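Local coordinates for protein photoreceptor-histidine kinase BphP (Stigmatella aurantiaca DW4/3-1, PDB 6BAF) that senses light through a bilin chromophore held in its chromophore-binding domain, and probably passes the signal on to a histidine kinase module, at residues H17-V22 against P38-N43; V82-D87 against L106-S111; I160-D165 against S192-Q197; S258-K263 against W268-C273. All coordinates share one frame; numbering follows the deposited sequence.

Contact 1. Residues H17-V22 against P38-N43; sequences HGVLLV and PAVLGN
V19 O lies 2.8 Å from L108 N of strand 103-110, a probable backbone hydrogen bond, and the residue thus tied into the sheet is the one that meets V40 and L41 of helix 37-41. Its two methyls divide the work. V19 CG2 presses on the flank of V40, 3.5 Å from V40 CB, while the V40 CG1 methyl is 3.6 Å from that same V19 CG2; the two valines slide past each other in opposite directions. V19 CG1 goes to the next helix residue, touching L41 CD2 at 3.8 Å. With CG1 of V19 set anti to the backbone N (chi1 166°), CG2 is left beside that N, which gives each methyl a different helix residue. Both segments belong to the PAS fold, and here a short helix packs on its antiparallel sheet, the two segments meeting through apolar side chains and burying 183 Å² between them. The helix closes with G42 N donating to P38 O at 3.1 Å, and G42 then leaves the helical path with a positive phi of 86°. Bonds flank the contact on both segments: N36 ND2 bonds to G18 O just before V19, and N43 ND2 bonds to Q47 OE1 beyond the helix end. L41 also touches W84 of strand 80-85, so the side chain that receives V19 CG1 is in contact with a second strand of the same sheet.

Contact 2. Residues V82-D87 against L106-S111; sequences VVWRVD and LELEPS
L108 carries this contact with its two methyls, one for each partner on strand 80-85. CD2 sits against the branched end of V82, 3.9 Å from V82 CG2 and 4.0 Å from V82 CG1, so it touches both arms of the valine almost equally. L108 CD1 reaches the indole of W84 obliquely, its nearest atom being W84 NE1 at 3.7 Å. In both pairs the side chains cross at about a right angle. The L108 branch is delivered by a chi1 of -59°, which holds CG beside the backbone N, with the chain extended beyond it. W84 NE1 is buried by this methyl and has no hydrogen-bonding partner in the model, a polar cost paid within an otherwise apolar contact. Within the first shell, V82 CG1 lies in the indole plane at the ring edge; in the second, the ring of F56 meets the W84 ring with the two planes at about 20°, and together they probably limit how far the indole can turn. Strand 90-100 runs between the two strands in the antiparallel PAS sheet, binding V82 through F93 and W84 through R91. The CA atoms of V82 and L108 are nevertheless only 7.9 Å apart, consistent with a sheet curved toward this side. Around the trio, L65 of helix 59-69 touches V82, L21 of strand 19-23 touches L108, and N43, just past helix 37-41, touches W84.

Contact 3. Residues I160-D165 against S192-Q197; sequences IIYRFD and SDIPRQ. With BLR (3-[5-[(Z)-(4-ethenyl-3-methyl-5-oxidanylidene-pyrrol-2-ylidene)methyl]-2-[[5-[(Z)-(3-ethenyl-4-methyl-5-oxidanylidene-pyrrol-2-ylidene)methyl]-3-(3-hydroxy-3-oxopropyl)-4-methyl-1H-pyrrol-2-yl]methyl]-4-methyl-1H-pyrrol-3-yl]propanoic acid), chain B.
The apolar part of the contact converges on one methyl: I194 CD1 lies 3.6 Å from Y162 CE2 and 4.1 Å from F164 CZ, approaching both rings obliquely. Y162 and I194 slide past each other in opposite directions, whereas F164 and I194 cross at about a right angle. I194 keeps CG1 beside its backbone N (chi1 -47°) and is extended beyond it, which carries CD1 to the rings, while CG1, and CD1 as well, stay against the chromophore, I194 CG1 3.5 Å from BLR C4A. Further van der Waals contacts line the bilin: P195 CD approaches BLR C1D at 3.2 Å, and the hydroxyl end of Y162 borders a methyl, with Y162 OH 3.7 Å from BLR CMB. Replacing Y162 by an alanine would probably open a gap between strand 158-164 and the bilin, leaving I194 CD1 without its closest protein neighbour and the CMB methyl without the ring beside it. The polar interactions are made by the backbone. D193 O accepts from two pyrrole nitrogens, BLR NA at 3.1 Å and BLR ND at the same distance; each bond is bent to 135°, and the one from ND is weak. D193, I194 and P195 form the Asp-Ile-Pro motif of the phytochrome GAF domain, and P195 stands at the N-cap position, right before helix 196-202. One carbonyl thus faces both inner, propionate-bearing pyrroles, and because this acceptor is a main-chain oxygen, the bonds to the pyrroles rest on where the backbone runs and do not use the D193 side chain.

Contact 4. Residues S258-K263 against W268-C273; sequences SISLMK and WGLISC. With BLR (3-[5-[(Z)-(4-ethenyl-3-methyl-5-oxidanylidene-pyrrol-2-ylidene)methyl]-2-[[5-[(Z)-(3-ethenyl-4-methyl-5-oxidanylidene-pyrrol-2-ylidene)methyl]-3-(3-hydroxy-3-oxopropyl)-4-methyl-1H-pyrrol-2-yl]methyl]-4-methyl-1H-pyrrol-3-yl]propanoic acid), chain B.
The indole of W268 is met obliquely by two side chains of the partner strand: L261 CD1 lies 3.9 Å from W268 CZ3 on the six-membered ring, and K263 CD is 3.7 Å from W268 CD1 on the five-membered one. The indole belongs to the antiparallel hairpin 255-263/266-275 of the GAF domain, at a classic beta bulge, two residues, W268 and G269, set opposite the single L261. There W268 N donates to L261 O at 2.7 Å and 165°, while G269 N makes only a weak second bond to that oxygen. Past the bulge the pairing becomes regular, with I259 and I271 a hydrogen-bonded pair, joined by two backbone bonds. On their face of the sheet L261 CD2 packs on I271 CG1 at 3.9 Å. With W268 replaced by an alanine, L261 CD1 and the aliphatic part of K263 would probably lose their common support and be freer to turn. L270 projects from the opposite face toward the chromophore, with its CD1 3.8 Å from BLR CMA. At the far end of the strand S258 OG, bonded also by R208 NH2, donates to the propionate oxygen BLR O1A at 2.6 Å.

The four contacts form two pairs. Contacts 1 and 2, with centres about 8 Å apart, share the PAS sheet through neighbouring strands 19-23 and 103-110, where L21 O is 2.8 Å from L106 N. Contacts 3 and 4, about 9 Å apart between centres, share the GAF sheet: Y162 O lies 2.8 Å from L270 N, and both contacts touch the bilin, contact 3 at its inner pyrroles among other places and contact 4 at a propionate and a ring methyl. The pairs are separate. Contacts 1 and 3 have centres about 33 Å apart on opposite sides of the chain's centre, and even contacts 1 and 4 come no nearer than about 12 Å between nearest atoms.

Contact 1. Residues H17-V22 against P38-N43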
# COMPACT_ATOMS: atom_id res chain seq x y z
N HIS A 17 -24.04 0.40 11.85
CA HIS A 17 -23.64 -0.58 10.83
C HIS A 17 -22.52 -1.49 11.29
O HIS A 17 -22.20 -2.45 10.57
CB HIS A 17 -23.20 0.10 9.53
CG HIS A 17 -22.08 1.07 9.70
ND1 HIS A 17 -22.26 2.34 10.19
CD2 HIS A 17 -20.75 0.94 9.47
CE1 HIS A 17 -21.10 2.97 10.23
NE2 HIS A 17 -20.16 2.13 9.81
N GLY A 18 -21.88 -1.20 12.43
CA GLY A 18 -20.91 -2.11 13.02
C GLY A 18 -21.27 -2.33 14.49
O GLY A 18 -22.24 -1.77 14.99
N VAL A 19 -20.47 -3.17 15.15
CA VAL A 19 -20.67 -3.43 16.57
C VAL A 19 -19.43 -2.94 17.29
O VAL A 19 -18.31 -3.12 16.81
CB VAL A 19 -20.93 -4.93 16.87
CG1 VAL A 19 -20.77 -5.20 18.39
CG2 VAL A 19 -22.33 -5.29 16.48
N LEU A 20 -19.62 -2.32 18.45
CA LEU A 20 -18.52 -1.96 19.34
C LEU A 20 -18.54 -2.85 20.58
O LEU A 20 -19.58 -2.98 21.23
CB LEU A 20 -18.61 -0.50 19.72
CG LEU A 20 -17.43 -0.01 20.55
CD1 LEU A 20 -16.96 1.35 20.05
CD2 LEU A 20 -17.82 0.01 22.06
N LEU A 21 -17.40 -3.45 20.89
CA LEU A 21 -17.18 -4.20 22.12
C LEU A 21 -16.04 -3.56 22.90
O LEU A 21 -15.10 -3.04 22.30
CB LEU A 21 -16.83 -5.65 21.82
CG LEU A 21 -17.75 -6.41 20.87
CD1 LEU A 21 -17.13 -7.77 20.63
CD2 LEU A 21 -19.17 -6.55 21.46
N VAL A 22 -16.10 -3.59 24.24
CA VAL A 22 -14.94 -3.29 25.07
C VAL A 22 -14.54 -4.57 25.78
O VAL A 22 -15.40 -5.32 26.27
CB VAL A 22 -15.22 -2.17 26.08
CG1 VAL A 22 -14.00 -1.96 26.94
CG2 VAL A 22 -15.61 -0.86 25.36
N PRO A 38 -27.68 -7.88 18.47
CA PRO A 38 -28.57 -8.93 17.91
C PRO A 38 -28.67 -8.88 16.39
O PRO A 38 -28.49 -9.90 15.72
CB PRO A 38 -29.92 -8.64 18.58
CG PRO A 38 -29.56 -7.91 19.87
CD PRO A 38 -28.38 -7.06 19.50
N ALA A 39 -28.95 -7.70 15.84
CA ALA A 39 -29.01 -7.54 14.39
C ALA A 39 -27.68 -7.91 13.73
O ALA A 39 -27.67 -8.58 12.69
CB ALA A 39 -29.40 -6.12 14.03
N VAL A 40 -26.56 -7.50 14.30
CA VAL A 40 -25.30 -7.65 13.56
C VAL A 40 -24.61 -8.96 13.87
O VAL A 40 -24.00 -9.58 12.98
CB VAL A 40 -24.39 -6.46 13.90
CG1 VAL A 40 -23.04 -6.62 13.21
CG2 VAL A 40 -25.09 -5.16 13.55
N LEU A 41 -24.68 -9.41 15.12
CA LEU A 41 -23.89 -10.53 15.60
C LEU A 41 -24.70 -11.82 15.80
O LEU A 41 -24.12 -12.91 15.78
CB LEU A 41 -23.24 -10.14 16.94
CG LEU A 41 -21.74 -9.85 17.08
CD1 LEU A 41 -21.11 -9.30 15.83
CD2 LEU A 41 -21.44 -8.97 18.30
N GLY A 42 -26.00 -11.72 16.01
CA GLY A 42 -26.75 -12.90 16.40
C GLY A 42 -26.77 -13.18 17.88
O GLY A 42 -27.26 -14.24 18.28
N ASN A 43 -26.27 -12.26 18.72
CA ASN A 43 -26.33 -12.40 20.18
C ASN A 43 -26.91 -11.13 20.80
O ASN A 43 -26.89 -10.05 20.20
CB ASN A 43 -24.95 -12.64 20.78
CG ASN A 43 -24.40 -13.98 20.42
OD1 ASN A 43 -23.54 -14.09 19.56
ND2 ASN A 43 -24.90 -15.02 21.07

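Contact 2. Residues V82-D87 against L106-S111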
# COMPACT_ATOMS: atom_id res chain seq x y z
N VAL A 82 -11.99 -11.59 12.24
CA VAL A 82 -12.86 -12.04 13.30
C VAL A 82 -13.94 -12.88 12.65
O VAL A 82 -14.66 -12.38 11.77
CB VAL A 82 -13.48 -10.87 14.08
CG1 VAL A 82 -14.54 -11.39 15.04
CG2 VAL A 82 -12.38 -10.06 14.80
N VAL A 83 -14.06 -14.14 13.06
CA VAL A 83 -15.09 -15.03 12.55
C VAL A 83 -16.00 -15.38 13.73
O VAL A 83 -15.58 -16.07 14.66
CB VAL A 83 -14.50 -16.28 11.91
CG1 VAL A 83 -15.60 -17.22 11.42
CG2 VAL A 83 -13.53 -15.87 10.76
N TRP A 84 -17.23 -14.89 13.69
CA TRP A 84 -18.17 -15.07 14.79
C TRP A 84 -19.04 -16.30 14.57
O TRP A 84 -19.95 -16.28 13.74
CB TRP A 84 -19.06 -13.84 14.93
CG TRP A 84 -18.60 -13.06 16.05
CD1 TRP A 84 -17.48 -12.28 16.09
CD2 TRP A 84 -19.21 -12.93 17.31
NE1 TRP A 84 -17.34 -11.68 17.31
CE2 TRP A 84 -18.39 -12.04 18.08
CE3 TRP A 84 -20.35 -13.43 17.86
CZ2 TRP A 84 -18.68 -11.67 19.36
CZ3 TRP A 84 -20.64 -13.06 19.14
CH2 TRP A 84 -19.80 -12.18 19.88
N ARG A 85 -18.80 -17.34 15.37
CA ARG A 85 -19.62 -18.56 15.35
C ARG A 85 -20.75 -18.40 16.36
O ARG A 85 -20.51 -18.47 17.57
CB ARG A 85 -18.78 -19.79 15.67
CG ARG A 85 -19.51 -21.13 15.43
CD ARG A 85 -18.51 -22.23 15.16
NE ARG A 85 -18.18 -22.22 13.74
CZ ARG A 85 -17.33 -23.07 13.15
NH1 ARG A 85 -16.69 -23.99 13.87
NH2 ARG A 85 -17.10 -22.96 11.84
N VAL A 86 -21.97 -18.21 15.89
CA VAL A 86 -23.06 -17.98 16.82
C VAL A 86 -23.92 -19.23 16.95
O VAL A 86 -23.98 -19.84 18.03
CB VAL A 86 -23.89 -16.73 16.44
CG1 VAL A 86 -24.25 -16.72 14.93
CG2 VAL A 86 -25.11 -16.62 17.32
N ASP A 87 -24.58 -19.67 15.87
CA ASP A 87 -25.42 -20.85 16.11
C ASP A 87 -25.53 -21.98 15.07
O ASP A 87 -26.60 -22.57 14.96
CB ASP A 87 -26.85 -20.37 16.44
CG ASP A 87 -27.43 -21.07 17.67
OD1 ASP A 87 -28.34 -20.48 18.32
OD2 ASP A 87 -26.98 -22.19 18.01
N LEU A 106 -12.88 -2.97 20.55
CA LEU A 106 -12.86 -3.76 19.33
C LEU A 106 -14.11 -3.40 18.53
O LEU A 106 -15.24 -3.55 19.03
CB LEU A 106 -12.81 -5.26 19.65
CG LEU A 106 -13.05 -6.24 18.51
CD1 LEU A 106 -11.95 -6.11 17.44
CD2 LEU A 106 -13.15 -7.68 19.06
N GLU A 107 -13.91 -2.85 17.33
CA GLU A 107 -15.01 -2.52 16.44
C GLU A 107 -15.08 -3.54 15.32
O GLU A 107 -14.05 -3.95 14.77
CB GLU A 107 -14.84 -1.10 15.88
CG GLU A 107 -14.99 -0.17 17.06
CD GLU A 107 -14.82 1.27 16.72
OE1 GLU A 107 -13.67 1.68 16.36
OE2 GLU A 107 -15.85 1.99 16.81
N LEU A 108 -16.30 -3.99 15.02
CA LEU A 108 -16.55 -5.08 14.08
C LEU A 108 -17.42 -4.55 12.95
O LEU A 108 -18.52 -4.03 13.21
CB LEU A 108 -17.23 -6.27 14.74
CG LEU A 108 -16.49 -6.91 15.91
CD1 LEU A 108 -17.33 -8.04 16.51
CD2 LEU A 108 -15.12 -7.41 15.51
N GLU A 109 -16.93 -4.66 11.72
CA GLU A 109 -17.68 -4.31 10.52
C GLU A 109 -17.76 -5.52 9.59
O GLU A 109 -16.76 -6.24 9.42
CB GLU A 109 -17.04 -3.14 9.80
CG GLU A 109 -17.31 -1.77 10.48
CD GLU A 109 -16.46 -0.61 9.87
OE1 GLU A 109 -16.89 0.56 9.95
OE2 GLU A 109 -15.34 -0.88 9.33
N PRO A 110 -18.94 -5.81 9.04
CA PRO A 110 -19.07 -7.01 8.19
C PRO A 110 -18.01 -7.01 7.10
O PRO A 110 -17.69 -5.96 6.51
CB PRO A 110 -20.48 -6.89 7.63
CG PRO A 110 -21.22 -6.05 8.63
CD PRO A 110 -20.22 -5.13 9.27
N SER A 111 -17.38 -8.17 6.89
CA SER A 111 -16.35 -8.28 5.87
C SER A 111 -16.95 -8.08 4.49
O SER A 111 -18.10 -8.46 4.23
CB SER A 111 -15.66 -9.65 5.96
OG SER A 111 -14.51 -9.60 6.80

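Contact 3. Residues I160-D165 against S192-Q197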
# COMPACT_ATOMS: atom_id res chain seq x y z
N ILE A 160 -13.69 17.53 -1.76
CA ILE A 160 -13.03 18.82 -1.76
C ILE A 160 -11.79 18.75 -0.89
O ILE A 160 -11.66 17.86 -0.04
CB ILE A 160 -13.97 19.95 -1.28
CG1 ILE A 160 -14.38 19.71 0.20
CG2 ILE A 160 -15.22 20.00 -2.17
CD1 ILE A 160 -14.94 21.00 0.93
N ILE A 161 -10.87 19.68 -1.13
CA ILE A 161 -9.88 20.06 -0.14
C ILE A 161 -10.41 21.29 0.59
O ILE A 161 -10.71 22.32 -0.03
CB ILE A 161 -8.51 20.38 -0.76
CG1 ILE A 161 -7.92 19.19 -1.56
CG2 ILE A 161 -7.58 20.76 0.36
CD1 ILE A 161 -7.79 17.93 -0.75
N TYR A 162 -10.51 21.21 1.91
CA TYR A 162 -11.02 22.28 2.74
C TYR A 162 -9.84 22.77 3.57
O TYR A 162 -9.35 22.04 4.43
CB TYR A 162 -12.15 21.75 3.61
CG TYR A 162 -12.87 22.82 4.43
CD1 TYR A 162 -13.82 23.66 3.84
CD2 TYR A 162 -12.61 22.97 5.80
CE1 TYR A 162 -14.51 24.63 4.59
CE2 TYR A 162 -13.30 23.94 6.57
CZ TYR A 162 -14.25 24.76 5.95
OH TYR A 162 -14.93 25.72 6.67
N ARG A 163 -9.37 23.96 3.31
CA ARG A 163 -8.16 24.45 3.94
C ARG A 163 -8.50 25.49 5.01
O ARG A 163 -9.33 26.36 4.76
CB ARG A 163 -7.23 25.06 2.90
CG ARG A 163 -5.93 25.49 3.53
CD ARG A 163 -5.09 26.26 2.53
NE ARG A 163 -3.80 26.56 3.15
CZ ARG A 163 -2.76 27.06 2.48
NH1 ARG A 163 -2.86 27.32 1.17
NH2 ARG A 163 -1.62 27.28 3.14
N PHE A 164 -7.85 25.40 6.18
CA PHE A 164 -8.09 26.32 7.29
C PHE A 164 -7.18 27.54 7.19
O PHE A 164 -5.99 27.41 6.88
CB PHE A 164 -7.85 25.63 8.64
CG PHE A 164 -8.82 24.47 8.94
CD1 PHE A 164 -10.17 24.72 9.23
CD2 PHE A 164 -8.37 23.15 8.92
CE1 PHE A 164 -11.06 23.68 9.49
CE2 PHE A 164 -9.25 22.07 9.18
CZ PHE A 164 -10.62 22.32 9.47
N ASP A 165 -7.71 28.72 7.50
CA ASP A 165 -6.83 29.86 7.60
C ASP A 165 -6.40 30.07 9.05
O ASP A 165 -6.60 29.19 9.91
CB ASP A 165 -7.51 31.10 6.97
CG ASP A 165 -8.71 31.61 7.78
OD1 ASP A 165 -8.93 31.21 8.96
OD2 ASP A 165 -9.47 32.44 7.21
N SER A 192 -16.78 28.32 13.02
CA SER A 192 -17.64 27.51 13.88
C SER A 192 -18.26 26.33 13.15
O SER A 192 -18.80 25.43 13.81
CB SER A 192 -18.75 28.35 14.52
OG SER A 192 -19.19 29.38 13.64
N ASP A 193 -18.20 26.28 11.81
CA ASP A 193 -18.78 25.13 11.12
C ASP A 193 -18.02 23.85 11.41
O ASP A 193 -18.59 22.76 11.29
CB ASP A 193 -18.82 25.37 9.62
CG ASP A 193 -19.87 26.40 9.23
OD1 ASP A 193 -20.49 27.03 10.13
OD2 ASP A 193 -20.08 26.59 8.01
N ILE A 194 -16.76 23.95 11.79
CA ILE A 194 -16.04 22.79 12.31
C ILE A 194 -15.45 23.26 13.63
O ILE A 194 -14.31 23.77 13.67
CB ILE A 194 -14.96 22.28 11.33
CG1 ILE A 194 -15.54 22.18 9.90
CG2 ILE A 194 -14.37 20.94 11.86
CD1 ILE A 194 -14.59 21.48 8.86
N PRO A 195 -16.18 23.12 14.72
CA PRO A 195 -15.83 23.84 15.94
C PRO A 195 -14.60 23.23 16.59
O PRO A 195 -14.11 22.17 16.21
CB PRO A 195 -17.07 23.70 16.83
CG PRO A 195 -17.73 22.41 16.33
CD PRO A 195 -17.45 22.38 14.83
N ARG A 196 -14.15 23.91 17.63
CA ARG A 196 -12.79 23.72 18.09
C ARG A 196 -12.57 22.33 18.69
O ARG A 196 -11.51 21.73 18.49
CB ARG A 196 -12.47 24.81 19.08
CG ARG A 196 -11.44 24.43 20.03
CD ARG A 196 -10.63 25.63 20.25
NE ARG A 196 -10.00 25.50 21.55
CZ ARG A 196 -8.97 26.24 21.93
NH1 ARG A 196 -8.46 27.13 21.07
NH2 ARG A 196 -8.45 26.08 23.15
N GLN A 197 -13.54 21.79 19.42
CA GLN A 197 -13.31 20.44 19.93
C GLN A 197 -13.34 19.39 18.80
O GLN A 197 -12.75 18.32 18.96
CB GLN A 197 -14.33 20.10 21.03
CG GLN A 197 -15.73 19.68 20.55
CD GLN A 197 -16.61 20.84 20.07
OE1 GLN A 197 -16.12 21.82 19.47
NE2 GLN A 197 -17.91 20.74 20.35
CHA BLR B . -17.99 18.39 11.97
NA BLR B . -18.37 19.96 10.01
C1A BLR B . -17.84 18.84 10.54
C2A BLR B . -17.12 18.14 9.57
C3A BLR B . -17.18 18.85 8.43
C4A BLR B . -17.97 19.97 8.71
CMA BLR B . -16.48 18.45 7.09
CAA BLR B . -16.39 16.82 9.81
CBA BLR B . -17.33 15.59 9.75
CGA BLR B . -17.67 15.20 8.30
O1A BLR B . -16.71 14.90 7.54
O2A BLR B . -18.88 15.19 7.85
CHB BLR B . -18.37 21.14 7.83
NB BLR B . -18.88 19.94 5.67
C1B BLR B . -18.49 21.12 6.53
C2B BLR B . -18.31 22.27 5.61
C3B BLR B . -18.54 21.89 4.28
C4B BLR B . -18.90 20.45 4.23
CMB BLR B . -17.91 23.70 6.02
OB BLR B . -19.17 19.79 3.28
CAB BLR B . -18.40 22.87 3.10
CBB BLR B . -18.47 22.47 1.85
NC BLR B . -21.43 22.66 12.61
C1C BLR B . -22.16 23.95 12.28
C2C BLR B . -22.55 24.54 13.59
C3C BLR B . -22.10 23.74 14.68
C4C BLR B . -21.40 22.54 14.12
CMC BLR B . -23.29 25.86 13.70
OC BLR B . -22.39 24.39 11.20
CAC BLR B . -22.32 24.04 16.17
CBC BLR B . -21.97 25.22 16.72
CHD BLR B . -20.87 21.59 14.82
ND BLR B . -19.47 20.31 12.90
C1D BLR B . -20.01 20.48 14.26
C2D BLR B . -19.62 19.38 15.12
C3D BLR B . -18.79 18.49 14.32
C4D BLR B . -18.65 19.04 12.92
CMD BLR B . -20.00 19.22 16.60
CAD BLR B . -18.16 17.20 14.79
CBD BLR B . -19.05 16.05 14.35
CGD BLR B . -18.37 14.87 15.02
O1D BLR B . -17.17 14.57 14.70
O2D BLR B . -18.98 14.27 15.96

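Contact 4. Residues S258-K263 against W268-C273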
# COMPACT_ATOMS: atom_id res chain seq x y z
N SER A 258 -14.47 12.38 5.88
CA SER A 258 -13.39 13.35 5.78
C SER A 258 -12.11 12.75 6.36
O SER A 258 -12.12 11.79 7.13
CB SER A 258 -13.72 14.71 6.44
OG SER A 258 -14.17 14.55 7.78
N ILE A 259 -11.00 13.34 5.93
CA ILE A 259 -9.66 12.91 6.27
C ILE A 259 -8.88 14.15 6.64
O ILE A 259 -8.91 15.15 5.91
CB ILE A 259 -9.01 12.15 5.09
CG1 ILE A 259 -9.79 10.86 4.86
CG2 ILE A 259 -7.55 11.78 5.39
CD1 ILE A 259 -9.71 10.37 3.43
N SER A 260 -8.16 14.10 7.76
CA SER A 260 -7.40 15.25 8.22
C SER A 260 -6.13 15.41 7.41
O SER A 260 -5.43 14.44 7.11
CB SER A 260 -7.01 15.08 9.70
OG SER A 260 -8.15 14.72 10.49
N LEU A 261 -5.79 16.65 7.08
CA LEU A 261 -4.51 16.98 6.49
C LEU A 261 -3.69 17.66 7.56
O LEU A 261 -4.16 18.62 8.18
CB LEU A 261 -4.68 17.87 5.27
CG LEU A 261 -5.53 17.22 4.18
CD1 LEU A 261 -5.77 18.17 3.03
CD2 LEU A 261 -4.84 15.92 3.65
N MET A 262 -2.49 17.15 7.80
CA MET A 262 -1.65 17.62 8.89
C MET A 262 -0.40 18.29 8.34
O MET A 262 0.14 17.86 7.32
CB MET A 262 -1.28 16.46 9.81
CG MET A 262 -2.50 15.75 10.43
SD MET A 262 -3.33 16.81 11.68
CE MET A 262 -2.03 16.94 12.93
N LYS A 263 0.04 19.35 8.99
CA LYS A 263 1.28 20.02 8.61
C LYS A 263 1.94 20.56 9.86
O LYS A 263 1.32 21.35 10.58
CB LYS A 263 1.03 21.13 7.60
CG LYS A 263 2.24 22.06 7.46
CD LYS A 263 2.14 22.93 6.22
CE LYS A 263 3.20 24.04 6.21
NZ LYS A 263 3.23 24.63 4.84
N TRP A 268 -4.27 21.19 9.08
CA TRP A 268 -4.07 22.10 7.95
C TRP A 268 -5.32 22.23 7.11
O TRP A 268 -5.58 23.29 6.53
CB TRP A 268 -2.93 21.56 7.07
CG TRP A 268 -2.51 22.41 5.88
CD1 TRP A 268 -1.52 23.38 5.84
CD2 TRP A 268 -3.09 22.39 4.56
NE1 TRP A 268 -1.43 23.91 4.58
CE2 TRP A 268 -2.37 23.31 3.77
CE3 TRP A 268 -4.10 21.63 3.96
CZ2 TRP A 268 -2.66 23.51 2.44
CZ3 TRP A 268 -4.38 21.84 2.65
CH2 TRP A 268 -3.65 22.77 1.89
N GLY A 269 -6.13 21.18 7.09
CA GLY A 269 -7.21 21.10 6.14
C GLY A 269 -7.83 19.73 6.26
O GLY A 269 -7.46 18.92 7.11
N LEU A 270 -8.82 19.51 5.41
CA LEU A 270 -9.50 18.24 5.36
C LEU A 270 -9.66 17.88 3.89
O LEU A 270 -9.82 18.76 3.05
CB LEU A 270 -10.92 18.28 5.97
CG LEU A 270 -11.17 18.69 7.43
CD1 LEU A 270 -12.68 18.55 7.64
CD2 LEU A 270 -10.43 17.78 8.37
N ILE A 271 -9.62 16.59 3.61
CA ILE A 271 -10.26 16.04 2.42
C ILE A 271 -11.67 15.71 2.87
O ILE A 271 -11.86 14.87 3.74
CB ILE A 271 -9.56 14.78 1.89
CG1 ILE A 271 -8.06 15.02 1.66
CG2 ILE A 271 -10.22 14.33 0.58
CD1 ILE A 271 -7.25 13.69 1.51
N SER A 272 -12.67 16.36 2.28
CA SER A 272 -14.05 16.19 2.70
C SER A 272 -14.86 15.66 1.53
O SER A 272 -14.86 16.27 0.47
CB SER A 272 -14.66 17.55 3.19
OG SER A 272 -16.06 17.38 3.48
N CYS A 273 -15.55 14.54 1.74
CA CYS A 273 -16.39 13.92 0.71
C CYS A 273 -17.82 13.91 1.17
O CYS A 273 -18.09 13.68 2.36
CB CYS A 273 -16.01 12.45 0.41
SG CYS A 273 -14.24 12.28 0.15
CHA BLR B . -17.99 18.39 11.97
NA BLR B . -18.37 19.96 10.01
C1A BLR B . -17.84 18.84 10.54
C2A BLR B . -17.12 18.14 9.57
C3A BLR B . -17.18 18.85 8.43
C4A BLR B . -17.97 19.97 8.71
CMA BLR B . -16.48 18.45 7.09
CAA BLR B . -16.39 16.82 9.81
CBA BLR B . -17.33 15.59 9.75
CGA BLR B . -17.67 15.20 8.30
O1A BLR B . -16.71 14.90 7.54
O2A BLR B . -18.88 15.19 7.85
CHB BLR B . -18.37 21.14 7.83
NB BLR B . -18.88 19.94 5.67
C1B BLR B . -18.49 21.12 6.53
C2B BLR B . -18.31 22.27 5.61
C3B BLR B . -18.54 21.89 4.28
C4B BLR B . -18.90 20.45 4.23
CMB BLR B . -17.91 23.70 6.02
OB BLR B . -19.17 19.79 3.28
CAB BLR B . -18.40 22.87 3.10
CBB BLR B . -18.47 22.47 1.85
NC BLR B . -21.43 22.66 12.61
C1C BLR B . -22.16 23.95 12.28
C2C BLR B . -22.55 24.54 13.59
C3C BLR B . -22.10 23.74 14.68
C4C BLR B . -21.40 22.54 14.12
CMC BLR B . -23.29 25.86 13.70
OC BLR B . -22.39 24.39 11.20
CAC BLR B . -22.32 24.04 16.17
CBC BLR B . -21.97 25.22 16.72
CHD BLR B . -20.87 21.59 14.82
ND BLR B . -19.47 20.31 12.90
C1D BLR B . -20.01 20.48 14.26
C2D BLR B . -19.62 19.38 15.12
C3D BLR B . -18.79 18.49 14.32
C4D BLR B . -18.65 19.04 12.92
CMD BLR B . -20.00 19.22 16.60
CAD BLR B . -18.16 17.20 14.79
CBD BLR B . -19.05 16.05 14.35
CGD BLR B . -18.37 14.87 15.02
O1D BLR B . -17.17 14.57 14.70
O2D BLR B . -18.98 14.27 15.96
O HOH W 1 1.17 25.34 2.76